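Local atomic coordinates of pumilio homolog 23 (PDB entry 5WZJ), a protein that binds RNA sequence-specifically through its pumilio repeats, recognising an 18S rRNA sequence, and probably regulates translation and mRNA stability. Residues A474-D479 with E510-A515; C516-R521 with D558-R563; E522-E527 with R546-D551. One frame throughout, in Å; residues are numbered along the deposited sequence.

How the contacts relate
The three contacts lie at the C-terminal end of the pumilio superhelix, all on the same side of the chain's centre. Contact 1 comes first along the chain and joins helices 468-477 and 503-514, in repeats 7 and 8. Contacts 2 and 3 share helix 518-530, which directly follows helix 503-514; their centres are about 9 Å apart, and each is about 17 Å from the centre of contact 1. Contact 3 falls within the span that contact 2 brings together. D514 of contact 1 makes a salt bridge to K547 of contact 3, so the RNA-reading helix of repeat 8 is tied to the helices that close the end of the half-donut.

Contact 1: residues A474-D479 with E510-A515; sequences AFLASD and EKCFDA. With nucleotides of chain B.
Two neighbouring pumilio repeats stack here, the end of helix 468-477 in repeat 7 against helix 503-514 in repeat 8, and L476 makes the join with C512 and K511. With CG of L476 anti to its carbonyl carbon (chi1 -69°), one branch does the touching: CD1 sits 3.9 Å from SG of C512 and 4.1 Å from the backbone C of K511. L476 also packs on I489 of helix 482-490. The aliphatic start of K511 borders the patch while its NZ runs off to a salt bridge with E473 and a hydrogen bond to O6 of another guanine of the bound RNA.

One turn before the end of helix 503-514, E510 reads G1 of chain B. Its OE1 accepts from both Watson-Crick donors of that guanine, N1 (2.9 Å) and N2 (3.1 Å), a donor pair that adenine lacks. OE2 takes a hydrogen bond from the hydroxyl of Y543, so both oxygens are engaged and the carboxylate's rotation is restrained. At the end of helix 468-477 the chain turns, and S478 OG donates a hydrogen bond to F475 O at 2.6 Å, in the carbonyl plane on a lone pair.

Contact 2: residues C516-R521 with D558-R563; sequences CNLTLR and DQWKSR
L518 and W560 each carry CG on the far side of CB from their own backbone N (chi1 174° and -177°), and these torsions reach both side chains into the groove between helix 518-530, most of which lies in pumilio repeat 8, and the last modelled helix, 557-565. L518 leads with one methyl. Its CD1 packs against K561, 3.9 Å from the carbonyl O and 4.0 Å from CG, and the two side chains cross at about a right angle. The same methyl stands 4.3 Å from CZ3 of W560, approaching the ring obliquely.

W560 meets the next turn of helix 518-530 with the outer corner of its benzo ring. CH2 lies 3.6 Å from R521 O and 4.1 Å from R521 CB, and the R521 carbonyl carbon is level with the ring at its edge. The indole is fixed from other directions too: its NE1 hydrogen-bonds to L548 O, which satisfies the polar atom of a buried side chain, and Y553 packs edge-to-face with the ring.

R521 turns its extended chain away from W560. Its guanidinium is shared out, NH1 to Q564 near the end of the model and NH2 to D514 O, while NE makes weak bonds to C516 O and F513 O. These tie helix 518-530 to the helix before it and to helix 557-565. The helix start is secured by N517 as N-cap: its OD1 accepts from L520 N at 2.9 Å, with an N-H...O angle of 165° and the donor nearly along the C=O axis.

Contact 3: residues E522-E527 with R546-D551; sequences EAIASE and RKLDID
A525 and I550 make the closer of two apolar meetings between helix 518-530 and the turn between helices 541-547 and 550-555, together with the first residue of the second. The end of I550 does the work. Its CD1 lies 3.8 Å from A525 CA and 3.9 Å from A525 CB, so the methyl rests on the helix backbone where the small alanine side chain lets it approach. The second meeting is methyl to methyl: I524 CG2 and L548 CD2 are 4.1 Å apart, on side chains that lie at a slant to one another. In I524 a chi1 of -69° puts CG1 beside the backbone N and CG2 anti to it, where CG2 meets the leucine. All four residues are buried, and their neighbours extend the packing: F513 lies against both I524 and L548, L528 against both L548 and I550, and W560 against A525.

Within the pumilio array this packing sets the last modelled helices on helix 518-530. Capping at both helix ends shapes the turn. D549 leaves the helical path with positive phi (52°) and two bonds back into the last turn of helix 541-547, a Schellman motif. The same residue is the N-cap of helix 550-555, its OD1 accepting from G552 N, so one aspartate closes one helix and opens the next.

Charged groups lie round the margin. E527 grips two backbone amides with its carboxylate, OE1 taking G494 N and OE2 taking F496 N at the start of helix 496-501. D551 makes a salt bridge to K532 through OD1.

Contact 1: residues A474-D479 with E510-A515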
loop_
_atom_site.group_PDB
_atom_site.type_symbol
_atom_site.label_atom_id
_atom_site.label_comp_id
_atom_site.label_asym_id
_atom_site.label_seq_id
_atom_site.Cartn_x
_atom_site.Cartn_y
_atom_site.Cartn_z
ATOM N N ALA A 474 9.956 -11.349 -14.715
ATOM C CA ALA A 474 11.056 -10.420 -14.486
ATOM C C ALA A 474 12.334 -10.911 -15.166
ATOM O O ALA A 474 13.086 -10.112 -15.739
ATOM C CB ALA A 474 11.276 -10.225 -12.981
ATOM N N PHE A 475 12.599 -12.221 -15.105
ATOM C CA PHE A 475 13.737 -12.779 -15.838
ATOM C C PHE A 475 13.599 -12.558 -17.343
ATOM O O PHE A 475 14.563 -12.178 -18.012
ATOM C CB PHE A 475 13.877 -14.271 -15.536
ATOM C CG PHE A 475 14.765 -15.014 -16.507
ATOM C CD1 PHE A 475 16.139 -14.851 -16.475
ATOM C CD2 PHE A 475 14.221 -15.915 -17.414
ATOM C CE1 PHE A 475 16.963 -15.551 -17.356
ATOM C CE2 PHE A 475 15.035 -16.627 -18.296
ATOM C CZ PHE A 475 16.409 -16.426 -18.273
ATOM N N LEU A 476 12.411 -12.807 -17.896
ATOM C CA LEU A 476 12.197 -12.592 -19.328
ATOM C C LEU A 476 12.426 -11.138 -19.732
ATOM O O LEU A 476 12.851 -10.867 -20.867
ATOM C CB LEU A 476 10.787 -13.046 -19.713
ATOM C CG LEU A 476 10.594 -14.570 -19.641
ATOM C CD1 LEU A 476 9.213 -14.942 -20.129
ATOM C CD2 LEU A 476 11.649 -15.286 -20.485
ATOM N N ALA A 477 12.165 -10.192 -18.826
ATOM C CA ALA A 477 12.417 -8.781 -19.096
ATOM C C ALA A 477 13.834 -8.345 -18.753
ATOM O O ALA A 477 14.183 -7.196 -19.020
ATOM C CB ALA A 477 11.421 -7.911 -18.314
ATOM N N SER A 478 14.652 -9.214 -18.159
ATOM C CA SER A 478 15.991 -8.831 -17.731
ATOM C C SER A 478 16.908 -8.690 -18.943
ATOM O O SER A 478 16.517 -8.952 -20.081
ATOM C CB SER A 478 16.557 -9.872 -16.765
ATOM O OG SER A 478 16.865 -11.073 -17.461
ATOM N N ASP A 479 18.165 -8.300 -18.716
ATOM C CA ASP A 479 19.127 -8.380 -19.807
ATOM C C ASP A 479 19.967 -9.663 -19.746
ATOM O O ASP A 479 21.121 -9.672 -20.182
ATOM C CB ASP A 479 20.009 -7.126 -19.868
ATOM C CG ASP A 479 21.007 -7.040 -18.736
ATOM O OD1 ASP A 479 20.794 -7.701 -17.707
ATOM O OD2 ASP A 479 22.005 -6.299 -18.874
ATOM N N GLU A 510 1.728 -14.809 -22.609
ATOM C CA GLU A 510 1.926 -13.611 -23.419
ATOM C C GLU A 510 3.389 -13.210 -23.492
ATOM O O GLU A 510 3.889 -12.831 -24.556
ATOM C CB GLU A 510 1.155 -12.451 -22.809
ATOM C CG GLU A 510 -0.158 -12.109 -23.397
ATOM C CD GLU A 510 -0.813 -11.032 -22.571
ATOM O OE1 GLU A 510 -1.403 -11.372 -21.515
ATOM O OE2 GLU A 510 -0.674 -9.846 -22.946
ATOM N N LYS A 511 4.062 -13.181 -22.343
ATOM C CA LYS A 511 5.420 -12.660 -22.316
ATOM C C LYS A 511 6.416 -13.675 -22.864
ATOM O O LYS A 511 7.420 -13.282 -23.464
ATOM C CB LYS A 511 5.762 -12.208 -20.894
ATOM C CG LYS A 511 4.753 -11.158 -20.421
ATOM C CD LYS A 511 5.131 -10.460 -19.140
ATOM C CE LYS A 511 4.036 -9.465 -18.735
ATOM N NZ LYS A 511 4.314 -8.806 -17.428
ATOM N N CYS A 512 6.143 -14.968 -22.696
ATOM C CA CYS A 512 6.912 -15.973 -23.426
ATOM C C CYS A 512 6.738 -15.797 -24.924
ATOM O O CYS A 512 7.721 -15.758 -25.676
ATOM C CB CYS A 512 6.485 -17.382 -23.016
ATOM S SG CYS A 512 7.017 -17.875 -21.365
ATOM N N PHE A 513 5.483 -15.698 -25.372
ATOM C CA PHE A 513 5.207 -15.534 -26.797
ATOM C C PHE A 513 5.971 -14.346 -27.367
ATOM O O PHE A 513 6.629 -14.454 -28.411
ATOM C CB PHE A 513 3.696 -15.376 -27.011
ATOM C CG PHE A 513 3.276 -15.396 -28.455
ATOM C CD1 PHE A 513 3.266 -14.226 -29.204
ATOM C CD2 PHE A 513 2.884 -16.581 -29.060
ATOM C CE1 PHE A 513 2.871 -14.237 -30.535
ATOM C CE2 PHE A 513 2.485 -16.601 -30.388
ATOM C CZ PHE A 513 2.479 -15.424 -31.126
ATOM N N ASP A 514 5.927 -13.212 -26.667
ATOM C CA ASP A 514 6.602 -12.013 -27.153
ATOM C C ASP A 514 8.110 -12.202 -27.263
ATOM O O ASP A 514 8.744 -11.615 -28.144
ATOM C CB ASP A 514 6.290 -10.825 -26.241
ATOM C CG ASP A 514 4.906 -10.242 -26.500
ATOM O OD1 ASP A 514 4.283 -10.598 -27.527
ATOM O OD2 ASP A 514 4.446 -9.423 -25.684
ATOM N N ALA A 515 8.699 -13.023 -26.400
ATOM C CA ALA A 515 10.145 -13.219 -26.399
ATOM C C ALA A 515 10.613 -14.337 -27.334
ATOM O O ALA A 515 11.820 -14.610 -27.386
ATOM C CB ALA A 515 10.625 -13.497 -24.969
ATOM O "O5'" G B 1 -9.046 -6.547 -15.803
ATOM C "C5'" G B 1 -9.834 -7.655 -15.391
ATOM C "C4'" G B 1 -9.035 -8.936 -15.380
ATOM O "O4'" G B 1 -8.705 -9.321 -16.742
ATOM C "C3'" G B 1 -7.690 -8.885 -14.662
ATOM O "O3'" G B 1 -7.814 -9.056 -13.254
ATOM C "C2'" G B 1 -6.904 -10.004 -15.342
ATOM O "O2'" G B 1 -7.260 -11.268 -14.802
ATOM C "C1'" G B 1 -7.431 -9.928 -16.781
ATOM N N9 G B 1 -6.548 -9.130 -17.655
ATOM C C8 G B 1 -6.552 -7.762 -17.832
ATOM N N7 G B 1 -5.638 -7.341 -18.666
ATOM C C5 G B 1 -4.985 -8.505 -19.064
ATOM C C6 G B 1 -3.896 -8.685 -19.961
ATOM O O6 G B 1 -3.280 -7.820 -20.601
ATOM N N1 G B 1 -3.543 -10.034 -20.073
ATOM C C2 G B 1 -4.152 -11.076 -19.411
ATOM N N2 G B 1 -3.657 -12.303 -19.653
ATOM N N3 G B 1 -5.171 -10.919 -18.570
ATOM C C4 G B 1 -5.531 -9.618 -18.447
#

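Contact 2: residues C516-R521 with D558-R563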
loop_
_atom_site.group_PDB
_atom_site.type_symbol
_atom_site.label_atom_id
_atom_site.label_comp_id
_atom_site.label_asym_id
_atom_site.label_seq_id
_atom_site.Cartn_x
_atom_site.Cartn_y
_atom_site.Cartn_z
ATOM N N CYS A 516 9.710 -14.962 -28.090
ATOM C CA CYS A 516 10.012 -16.139 -28.894
ATOM C C CYS A 516 10.235 -15.814 -30.363
ATOM O O CYS A 516 9.718 -14.832 -30.899
ATOM C CB CYS A 516 8.874 -17.155 -28.814
ATOM S SG CYS A 516 8.930 -18.120 -27.371
ATOM N N ASN A 517 10.979 -16.705 -31.017
ATOM C CA ASN A 517 11.092 -16.769 -32.466
ATOM C C ASN A 517 9.832 -17.412 -33.057
ATOM O O ASN A 517 8.955 -17.888 -32.332
ATOM C CB ASN A 517 12.349 -17.556 -32.853
ATOM C CG ASN A 517 12.379 -18.970 -32.241
ATOM O OD1 ASN A 517 11.366 -19.666 -32.188
ATOM N ND2 ASN A 517 13.552 -19.382 -31.764
ATOM N N LEU A 518 9.756 -17.463 -34.393
ATOM C CA LEU A 518 8.567 -18.000 -35.060
ATOM C C LEU A 518 8.276 -19.432 -34.631
ATOM O O LEU A 518 7.113 -19.798 -34.413
ATOM C CB LEU A 518 8.722 -17.935 -36.584
ATOM C CG LEU A 518 7.598 -18.614 -37.391
ATOM C CD1 LEU A 518 6.230 -18.028 -37.046
ATOM C CD2 LEU A 518 7.842 -18.524 -38.886
ATOM N N THR A 519 9.319 -20.256 -34.501
ATOM C CA THR A 519 9.118 -21.665 -34.179
ATOM C C THR A 519 8.406 -21.835 -32.847
ATOM O O THR A 519 7.452 -22.609 -32.735
ATOM C CB THR A 519 10.459 -22.388 -34.147
ATOM O OG1 THR A 519 11.075 -22.279 -35.432
ATOM C CG2 THR A 519 10.255 -23.849 -33.798
ATOM N N LEU A 520 8.855 -21.118 -31.819
ATOM C CA LEU A 520 8.221 -21.287 -30.519
ATOM C C LEU A 520 6.890 -20.544 -30.432
ATOM O O LEU A 520 5.992 -20.988 -29.709
ATOM C CB LEU A 520 9.181 -20.850 -29.414
ATOM C CG LEU A 520 10.349 -21.841 -29.249
ATOM C CD1 LEU A 520 11.524 -21.207 -28.500
ATOM C CD2 LEU A 520 9.896 -23.139 -28.572
ATOM N N ARG A 521 6.734 -19.436 -31.163
ATOM C CA ARG A 521 5.421 -18.796 -31.238
ATOM C C ARG A 521 4.380 -19.743 -31.808
ATOM O O ARG A 521 3.252 -19.815 -31.307
ATOM C CB ARG A 521 5.492 -17.530 -32.086
ATOM C CG ARG A 521 6.164 -16.394 -31.368
ATOM C CD ARG A 521 6.054 -15.104 -32.151
ATOM N NE ARG A 521 6.787 -14.046 -31.480
ATOM C CZ ARG A 521 6.703 -12.759 -31.793
ATOM N NH1 ARG A 521 5.908 -12.363 -32.778
ATOM N NH2 ARG A 521 7.415 -11.871 -31.115
ATOM N N ASP A 558 -0.540 -20.011 -42.762
ATOM C CA ASP A 558 0.561 -19.418 -43.521
ATOM C C ASP A 558 0.587 -17.904 -43.366
ATOM O O ASP A 558 1.658 -17.305 -43.217
ATOM C CB ASP A 558 0.452 -19.800 -44.998
ATOM C CG ASP A 558 0.646 -21.275 -45.227
ATOM O OD1 ASP A 558 1.817 -21.714 -45.245
ATOM O OD2 ASP A 558 -0.371 -21.989 -45.381
ATOM N N GLN A 559 -0.581 -17.264 -43.390
ATOM C CA GLN A 559 -0.617 -15.815 -43.221
ATOM C C GLN A 559 -0.289 -15.424 -41.779
ATOM O O GLN A 559 0.400 -14.425 -41.539
ATOM C CB GLN A 559 -1.988 -15.284 -43.659
ATOM C CG GLN A 559 -2.284 -15.521 -45.159
ATOM C CD GLN A 559 -3.627 -14.949 -45.611
ATOM O OE1 GLN A 559 -4.357 -14.352 -44.828
ATOM N NE2 GLN A 559 -3.947 -15.134 -46.884
ATOM N N TRP A 560 -0.757 -16.210 -40.809
ATOM C CA TRP A 560 -0.408 -15.956 -39.412
ATOM C C TRP A 560 1.102 -15.965 -39.220
ATOM O O TRP A 560 1.662 -15.068 -38.582
ATOM C CB TRP A 560 -1.070 -17.009 -38.516
ATOM C CG TRP A 560 -0.847 -16.813 -37.029
ATOM C CD1 TRP A 560 -1.655 -16.130 -36.175
ATOM C CD2 TRP A 560 0.244 -17.319 -36.230
ATOM N NE1 TRP A 560 -1.146 -16.176 -34.898
ATOM C CE2 TRP A 560 0.019 -16.899 -34.904
ATOM C CE3 TRP A 560 1.383 -18.083 -36.507
ATOM C CZ2 TRP A 560 0.891 -17.216 -33.854
ATOM C CZ3 TRP A 560 2.249 -18.398 -35.465
ATOM C CH2 TRP A 560 1.998 -17.961 -34.152
ATOM N N LYS A 561 1.778 -16.966 -39.794
ATOM C CA LYS A 561 3.227 -17.093 -39.626
ATOM C C LYS A 561 3.979 -15.930 -40.263
ATOM O O LYS A 561 4.922 -15.397 -39.666
ATOM C CB LYS A 561 3.718 -18.421 -40.208
ATOM C CG LYS A 561 3.416 -19.644 -39.343
ATOM C CD LYS A 561 3.350 -20.931 -40.171
ATOM C CE LYS A 561 4.719 -21.390 -40.646
ATOM N NZ LYS A 561 4.629 -22.614 -41.514
ATOM N N SER A 562 3.588 -15.516 -41.471
ATOM C CA SER A 562 4.315 -14.417 -42.105
ATOM C C SER A 562 4.084 -13.094 -41.384
ATOM O O SER A 562 4.983 -12.248 -41.351
ATOM C CB SER A 562 3.937 -14.300 -43.579
ATOM O OG SER A 562 2.550 -14.104 -43.729
ATOM N N ARG A 563 2.911 -12.891 -40.776
ATOM C CA ARG A 563 2.745 -11.693 -39.953
ATOM C C ARG A 563 3.549 -11.795 -38.659
ATOM O O ARG A 563 4.117 -10.796 -38.196
ATOM C CB ARG A 563 1.264 -11.438 -39.660
ATOM C CG ARG A 563 0.433 -11.276 -40.930
ATOM C CD ARG A 563 -0.908 -10.634 -40.660
ATOM N NE ARG A 563 -0.755 -9.226 -40.304
ATOM C CZ ARG A 563 -1.770 -8.375 -40.207
ATOM N NH1 ARG A 563 -3.005 -8.793 -40.449
ATOM N NH2 ARG A 563 -1.553 -7.109 -39.874
#

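Contact 3: residues E522-E527 with R546-D551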
loop_
_atom_site.group_PDB
_atom_site.type_symbol
_atom_site.label_atom_id
_atom_site.label_comp_id
_atom_site.label_asym_id
_atom_site.label_seq_id
_atom_site.Cartn_x
_atom_site.Cartn_y
_atom_site.Cartn_z
ATOM N N GLU A 522 4.750 -20.488 -32.849
ATOM C CA GLU A 522 3.838 -21.463 -33.422
ATOM C C GLU A 522 3.522 -22.579 -32.436
ATOM O O GLU A 522 2.369 -23.013 -32.330
ATOM C CB GLU A 522 4.431 -22.032 -34.708
ATOM C CG GLU A 522 3.489 -22.968 -35.404
ATOM C CD GLU A 522 3.895 -23.269 -36.828
ATOM O OE1 GLU A 522 4.979 -22.813 -37.265
ATOM O OE2 GLU A 522 3.110 -23.965 -37.505
ATOM N N ALA A 523 4.530 -23.060 -31.701
ATOM C CA ALA A 523 4.277 -24.095 -30.702
ATOM C C ALA A 523 3.315 -23.604 -29.621
ATOM O O ALA A 523 2.379 -24.317 -29.247
ATOM C CB ALA A 523 5.596 -24.564 -30.080
ATOM N N ILE A 524 3.518 -22.381 -29.123
ATOM C CA ILE A 524 2.598 -21.820 -28.131
ATOM C C ILE A 524 1.198 -21.677 -28.720
ATOM O O ILE A 524 0.194 -22.000 -28.073
ATOM C CB ILE A 524 3.118 -20.467 -27.611
ATOM C CG1 ILE A 524 4.380 -20.648 -26.762
ATOM C CG2 ILE A 524 2.020 -19.746 -26.803
ATOM C CD1 ILE A 524 5.137 -19.339 -26.555
ATOM N N ALA A 525 1.110 -21.153 -29.947
ATOM C CA ALA A 525 -0.196 -20.951 -30.571
ATOM C C ALA A 525 -0.916 -22.278 -30.755
ATOM O O ALA A 525 -2.131 -22.379 -30.535
ATOM C CB ALA A 525 -0.028 -20.233 -31.909
ATOM N N SER A 526 -0.168 -23.313 -31.134
ATOM C CA SER A 526 -0.735 -24.643 -31.291
ATOM C C SER A 526 -1.285 -25.173 -29.969
ATOM O O SER A 526 -2.335 -25.829 -29.938
ATOM C CB SER A 526 0.344 -25.570 -31.855
ATOM O OG SER A 526 -0.145 -26.877 -32.062
ATOM N N GLU A 527 -0.591 -24.900 -28.858
ATOM C CA GLU A 527 -1.062 -25.388 -27.567
ATOM C C GLU A 527 -2.324 -24.655 -27.116
ATOM O O GLU A 527 -3.243 -25.276 -26.566
ATOM C CB GLU A 527 0.046 -25.268 -26.519
ATOM C CG GLU A 527 1.186 -26.246 -26.762
ATOM C CD GLU A 527 2.225 -26.242 -25.648
ATOM O OE1 GLU A 527 3.434 -26.364 -25.953
ATOM O OE2 GLU A 527 1.838 -26.122 -24.469
ATOM N N ARG A 546 -7.066 -12.948 -28.852
ATOM C CA ARG A 546 -6.959 -11.855 -29.816
ATOM C C ARG A 546 -5.513 -11.404 -30.001
ATOM O O ARG A 546 -5.073 -11.156 -31.131
ATOM C CB ARG A 546 -7.822 -10.669 -29.373
ATOM C CG ARG A 546 -9.240 -10.645 -29.936
ATOM C CD ARG A 546 -10.006 -9.379 -29.518
ATOM N NE ARG A 546 -10.515 -9.440 -28.145
ATOM C CZ ARG A 546 -10.008 -8.766 -27.112
ATOM N NH1 ARG A 546 -10.550 -8.894 -25.906
ATOM N NH2 ARG A 546 -8.967 -7.957 -27.278
ATOM N N LYS A 547 -4.764 -11.278 -28.906
ATOM C CA LYS A 547 -3.398 -10.773 -28.996
ATOM C C LYS A 547 -2.484 -11.731 -29.753
ATOM O O LYS A 547 -1.581 -11.285 -30.469
ATOM C CB LYS A 547 -2.850 -10.514 -27.593
ATOM C CG LYS A 547 -1.470 -9.859 -27.545
ATOM C CD LYS A 547 -0.863 -10.028 -26.152
ATOM C CE LYS A 547 0.304 -9.089 -25.884
ATOM N NZ LYS A 547 1.609 -9.655 -26.310
ATOM N N LEU A 548 -2.684 -13.039 -29.600
ATOM C CA LEU A 548 -1.913 -14.031 -30.337
ATOM C C LEU A 548 -2.585 -14.443 -31.646
ATOM O O LEU A 548 -2.016 -15.252 -32.378
ATOM C CB LEU A 548 -1.662 -15.271 -29.469
ATOM C CG LEU A 548 -0.474 -15.210 -28.488
ATOM C CD1 LEU A 548 -0.534 -13.986 -27.593
ATOM C CD2 LEU A 548 -0.373 -16.482 -27.638
ATOM N N ASP A 549 -3.770 -13.904 -31.949
ATOM C CA ASP A 549 -4.509 -14.211 -33.177
ATOM C C ASP A 549 -4.664 -15.717 -33.364
ATOM O O ASP A 549 -4.311 -16.282 -34.399
ATOM C CB ASP A 549 -3.838 -13.572 -34.397
ATOM C CG ASP A 549 -4.681 -13.689 -35.655
ATOM O OD1 ASP A 549 -5.892 -13.996 -35.551
ATOM O OD2 ASP A 549 -4.125 -13.483 -36.751
ATOM N N ILE A 550 -5.190 -16.376 -32.331
ATOM C CA ILE A 550 -5.269 -17.830 -32.361
ATOM C C ILE A 550 -6.226 -18.287 -33.457
ATOM O O ILE A 550 -5.979 -19.296 -34.130
ATOM C CB ILE A 550 -5.660 -18.366 -30.968
ATOM C CG1 ILE A 550 -4.558 -18.037 -29.952
ATOM C CG2 ILE A 550 -5.879 -19.873 -30.996
ATOM C CD1 ILE A 550 -3.172 -18.616 -30.334
ATOM N N ASP A 551 -7.311 -17.536 -33.675
ATOM C CA ASP A 551 -8.241 -17.872 -34.754
ATOM C C ASP A 551 -7.556 -17.811 -36.118
ATOM O O ASP A 551 -7.773 -18.685 -36.966
ATOM C CB ASP A 551 -9.450 -16.931 -34.729
ATOM C CG ASP A 551 -10.378 -17.191 -33.552
ATOM O OD1 ASP A 551 -10.364 -18.315 -33.008
ATOM O OD2 ASP A 551 -11.131 -16.269 -33.183
#